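Local structure of SUMO-1 cysteine protease S273R (6LJB) at residues 113-118 and 192-197; 154-159 and 167-172. The protein is a cysteine protease that probably matures the viral pp220 and pp62 polyproteins into core-shell proteins and weakens host innate immune defences. All coordinates share one frame; numbering follows the deposited sequence.

Contact 1 of 2, residues 113-118 and 192-197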
# COMPACT_ATOMS: atom_id res chain seq x y z
N SER A 113 4.58 -1.52 11.64
CA SER A 113 5.29 -1.71 12.93
C SER A 113 5.51 -0.36 13.62
O SER A 113 5.53 0.67 12.92
CB SER A 113 6.60 -2.43 12.72
OG SER A 113 7.37 -2.44 13.90
N MET A 114 5.59 -0.37 14.95
CA MET A 114 5.89 0.82 15.71
C MET A 114 7.41 0.94 15.87
O MET A 114 8.17 0.10 15.40
CB MET A 114 5.19 0.78 17.07
CG MET A 114 4.57 2.09 17.51
SD MET A 114 3.16 2.57 16.49
CE MET A 114 2.57 4.00 17.38
N MET A 115 7.85 2.00 16.54
CA MET A 115 9.27 2.22 16.76
C MET A 115 9.81 1.47 17.97
O MET A 115 10.98 1.67 18.34
CB MET A 115 9.55 3.72 16.89
CG MET A 115 10.93 4.14 16.39
SD MET A 115 11.31 3.40 14.79
CE MET A 115 10.11 4.21 13.74
N ASP A 116 9.00 0.61 18.58
CA ASP A 116 9.40 -0.14 19.76
C ASP A 116 9.76 -1.59 19.44
O ASP A 116 9.80 -2.43 20.35
CB ASP A 116 8.28 -0.11 20.80
CG ASP A 116 7.68 1.27 20.98
OD1 ASP A 116 8.43 2.22 21.27
OD2 ASP A 116 6.45 1.40 20.81
N PHE A 117 10.04 -1.90 18.17
CA PHE A 117 10.17 -3.29 17.76
C PHE A 117 11.39 -3.99 18.37
O PHE A 117 11.46 -5.22 18.29
CB PHE A 117 10.21 -3.40 16.23
CG PHE A 117 11.33 -2.63 15.58
CD1 PHE A 117 12.59 -3.18 15.48
CD2 PHE A 117 11.10 -1.38 15.05
CE1 PHE A 117 13.62 -2.48 14.87
CE2 PHE A 117 12.12 -0.67 14.44
CZ PHE A 117 13.38 -1.23 14.34
N GLU A 118 12.33 -3.25 18.95
CA GLU A 118 13.44 -3.89 19.65
C GLU A 118 13.04 -4.40 21.03
O GLU A 118 13.75 -5.23 21.60
CB GLU A 118 14.61 -2.93 19.79
CG GLU A 118 15.39 -2.71 18.51
CD GLU A 118 16.68 -1.95 18.74
OE1 GLU A 118 16.84 -1.35 19.82
OE2 GLU A 118 17.54 -1.96 17.83
N SER A 192 16.49 11.79 9.85
CA SER A 192 17.23 10.55 9.81
C SER A 192 16.48 9.45 10.56
O SER A 192 15.74 9.72 11.51
CB SER A 192 18.62 10.74 10.42
OG SER A 192 19.40 11.62 9.63
N PRO A 193 16.65 8.19 10.15
CA PRO A 193 16.00 7.08 10.85
C PRO A 193 16.56 6.92 12.25
O PRO A 193 17.76 7.12 12.48
CB PRO A 193 16.33 5.86 9.97
CG PRO A 193 17.56 6.26 9.22
CD PRO A 193 17.42 7.73 8.98
N PRO A 194 15.72 6.55 13.22
CA PRO A 194 16.21 6.36 14.59
C PRO A 194 17.06 5.10 14.70
O PRO A 194 17.18 4.30 13.77
CB PRO A 194 14.93 6.24 15.41
CG PRO A 194 13.91 5.75 14.44
CD PRO A 194 14.27 6.36 13.12
N GLY A 195 17.67 4.95 15.88
CA GLY A 195 18.57 3.86 16.17
C GLY A 195 18.08 2.47 15.80
O GLY A 195 18.76 1.72 15.10
N PRO A 196 16.89 2.09 16.28
CA PRO A 196 16.38 0.74 15.96
C PRO A 196 16.27 0.47 14.47
O PRO A 196 16.76 -0.57 14.00
CB PRO A 196 15.02 0.71 16.66
CG PRO A 196 15.17 1.65 17.80
CD PRO A 196 16.05 2.76 17.29
N VAL A 197 15.64 1.36 13.71
CA VAL A 197 15.59 1.20 12.26
C VAL A 197 17.00 1.24 11.67
O VAL A 197 17.33 0.49 10.74
CB VAL A 197 14.69 2.27 11.62
CG1 VAL A 197 14.68 2.14 10.11
CG2 VAL A 197 13.27 2.15 12.16
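Met115 reaches across to the start of helix 195-208 with its thioether sulfur rather than its terminal methyl. SD faces two carbons at once, 3.5 Å from Pro194 CG and 3.5 Å from Val197 CG2, so it bridges the proline at the N-cap position and a valine of the first turn. The chain gets there by bending twice, about CB-CG (chi2 46°) and again about CG-SD (chi3 66°). CE stands further off from this helix, 4.1 Å from Val197 CG2, and turns to Asn158, while CG comes near Pro194 CG as the two side chains cross at a slant.

Two residues on, Phe117 drives its ring end-first at the helix. CZ is the leading atom, 3.4 Å from Pro196 CB, and Val197 N lies near the ring plane at the same edge; CE2 meets Val197 CG2 at 3.8 Å. With CG held between the backbone N and the carbonyl carbon (chi1 59°), the ring is carried over toward the helix. In this Ulp1-type cysteine protease fold, the start of helix 195-208 packs against the sheet face that carries Leu157 and Tyr185. Leu157 touches both Phe117 and Val197, and Phe124 meets the Phe117 ring edge-to-face, so the Phe117 ring fills the gap between sheet and helix, while Phe117 O is held by Asn125 ND2.

Glu118 CB points toward the helix, and its extended chain runs roughly perpendicular to the Pro196 side chain, with CD 3.8 Å from Pro196 CB. The carboxylate ends over the first turn, OE2 lying 3.5 Å from Pro196 CA, and forms a salt bridge with Arg199 one turn further along. A negative charge beside the N-terminal end of a helix would be expected to suit the helix dipole.

Contact 2 of 2, residues 154-159 and 167-172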
# COMPACT_ATOMS: atom_id res chain seq x y z
N GLY A 154 8.29 -4.34 1.59
CA GLY A 154 7.76 -3.03 1.92
C GLY A 154 7.06 -2.97 3.26
O GLY A 154 6.28 -3.86 3.61
N CYS A 155 7.33 -1.91 4.02
CA CYS A 155 6.71 -1.71 5.32
C CYS A 155 6.62 -0.22 5.62
O CYS A 155 7.43 0.57 5.12
CB CYS A 155 7.48 -2.43 6.44
SG CYS A 155 6.68 -2.36 8.06
N VAL A 156 5.64 0.15 6.42
CA VAL A 156 5.43 1.53 6.84
C VAL A 156 5.38 1.56 8.36
O VAL A 156 4.56 0.85 8.97
CB VAL A 156 4.15 2.14 6.24
CG1 VAL A 156 3.97 3.57 6.71
CG2 VAL A 156 4.20 2.08 4.72
N LEU A 157 6.23 2.37 8.97
CA LEU A 157 6.35 2.44 10.42
C LEU A 157 5.91 3.81 10.94
O LEU A 157 5.85 4.79 10.19
CB LEU A 157 7.79 2.16 10.88
CG LEU A 157 8.32 0.73 10.84
CD1 LEU A 157 8.70 0.31 9.43
CD2 LEU A 157 9.50 0.58 11.79
N ASN A 158 5.61 3.85 12.23
CA ASN A 158 5.30 5.08 12.94
C ASN A 158 6.50 5.47 13.80
O ASN A 158 7.01 4.64 14.56
CB ASN A 158 4.05 4.92 13.80
CG ASN A 158 3.58 6.23 14.42
OD1 ASN A 158 4.29 7.24 14.39
ND2 ASN A 158 2.38 6.22 14.98
N THR A 159 6.94 6.72 13.67
CA THR A 159 8.09 7.21 14.42
C THR A 159 7.76 7.59 15.86
O THR A 159 8.20 8.63 16.36
CB THR A 159 8.71 8.40 13.68
OG1 THR A 159 7.69 9.36 13.38
CG2 THR A 159 9.36 7.94 12.39
N LYS A 167 1.30 10.49 15.21
CA LYS A 167 1.35 9.34 14.32
C LYS A 167 1.94 9.79 12.98
O LYS A 167 1.23 10.21 12.07
CB LYS A 167 -0.03 8.73 14.15
CG LYS A 167 -0.08 7.49 13.28
CD LYS A 167 -1.20 6.56 13.71
CE LYS A 167 -0.98 6.04 15.12
NZ LYS A 167 -2.06 5.11 15.56
N HIS A 168 3.26 9.70 12.87
CA HIS A 168 3.99 10.09 11.67
C HIS A 168 4.48 8.83 10.97
O HIS A 168 5.19 8.01 11.58
CB HIS A 168 5.16 11.01 12.02
CG HIS A 168 5.93 11.49 10.83
ND1 HIS A 168 5.49 12.53 10.03
CD2 HIS A 168 7.10 11.08 10.30
CE1 HIS A 168 6.37 12.73 9.06
NE2 HIS A 168 7.35 11.86 9.20
N TRP A 169 4.12 8.68 9.70
CA TRP A 169 4.44 7.47 8.95
C TRP A 169 5.72 7.64 8.15
O TRP A 169 5.96 8.69 7.55
CB TRP A 169 3.29 7.11 8.01
CG TRP A 169 2.03 6.70 8.72
CD1 TRP A 169 0.85 7.38 8.73
CD2 TRP A 169 1.84 5.54 9.53
NE1 TRP A 169 -0.08 6.70 9.49
CE2 TRP A 169 0.51 5.56 9.99
CE3 TRP A 169 2.66 4.47 9.89
CZ2 TRP A 169 -0.02 4.56 10.80
CZ3 TRP A 169 2.13 3.48 10.70
CH2 TRP A 169 0.81 3.53 11.15
N VAL A 170 6.55 6.59 8.15
CA VAL A 170 7.74 6.50 7.32
C VAL A 170 7.73 5.14 6.63
O VAL A 170 7.12 4.19 7.11
CB VAL A 170 9.04 6.70 8.12
CG1 VAL A 170 9.10 8.10 8.71
CG2 VAL A 170 9.15 5.64 9.22
N ALA A 171 8.44 5.06 5.51
CA ALA A 171 8.39 3.90 4.64
C ALA A 171 9.73 3.16 4.64
O ALA A 171 10.79 3.78 4.69
CB ALA A 171 8.02 4.29 3.21
N ILE A 172 9.65 1.83 4.58
CA ILE A 172 10.81 0.96 4.41
C ILE A 172 10.59 0.15 3.14
O ILE A 172 9.55 -0.50 2.98
CB ILE A 172 11.01 0.03 5.62
CG1 ILE A 172 11.70 0.78 6.76
CG2 ILE A 172 11.82 -1.20 5.22
CD1 ILE A 172 13.14 1.16 6.46
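The indole of Trp169 lies beside Val156, its CE3 corner 3.6 Å from CG1 of that valine, the two side chains meeting at about a right angle. The same corner has the Leu157 carbonyl oxygen at its edge, near the ring plane, 3.2 Å from CE3. Trp169 and Val156 belong to the two arms of an antiparallel beta hairpin, strands 152-158 and 169-175, inside the central sheet of the Ulp1-type protease fold. Cys155 with Ile172 and Leu157 with Val170 are hydrogen-bonded pairs, each closed by two N-H...O=C bonds; Val156 with Ala171 and Asn158 with Trp169 are the non-hydrogen-bonded ones. Val156 and Trp169 face helices 90-103 and 232-244, and Trp169 NE1 is satisfied by Leu88 O. On the other face Leu157 CD1 meets Ile172 CG1 diagonally at 4.0 Å.

At the end of the ladder, Asn158 swings its amide away from its own backbone N (chi1 -172°), out along the opposite chain. There OD1 accepts a weak, bent bond from His168 N (3.1 Å, 133° at the hydrogen), while ND2 rests 3.2 Å from Lys167 CG, a methylene that also lies over one face of the indole. The next backbone link is straighter: Thr159 N donates to His168 O at 3.0 Å. His168, probably the catalytic histidine, is held chiefly through its carbonyl, with a weak bond at its amide; this steadies the backbone from which its ring reaches Cys232. Its NE2 is hydrogen-bonded to Asn187 OD1. Thr159 OG1 sits at the edge of the imidazole, near its plane and 3.3 Å from His168 CB. The methyl of that threonine turns the other way, putting CG2 3.7 Å from Val170 CG1.

Overall arrangement
Contact 2 is nested along the chain inside the loop that contact 1 closes, and their centres lie about 9 Å apart. The two meet at the end of strand 152-158: Ser113 O stands 3.3 Å from Asn158 N, a probable hydrogen bond, and Met115 CE packs 3.2 Å from Asn158 O. Contact 2 carries the presumed catalytic His168, whose side chain comes within about 3 Å of those of both Cys232 and Asn187. Contact 1 lies further from the catalytic residues. The side chain of Met115 is about 8 Å from that of His168, and Pro194 about 7 Å from Asn187, side chain to side chain, while Tyr185 touches residues of both contacts.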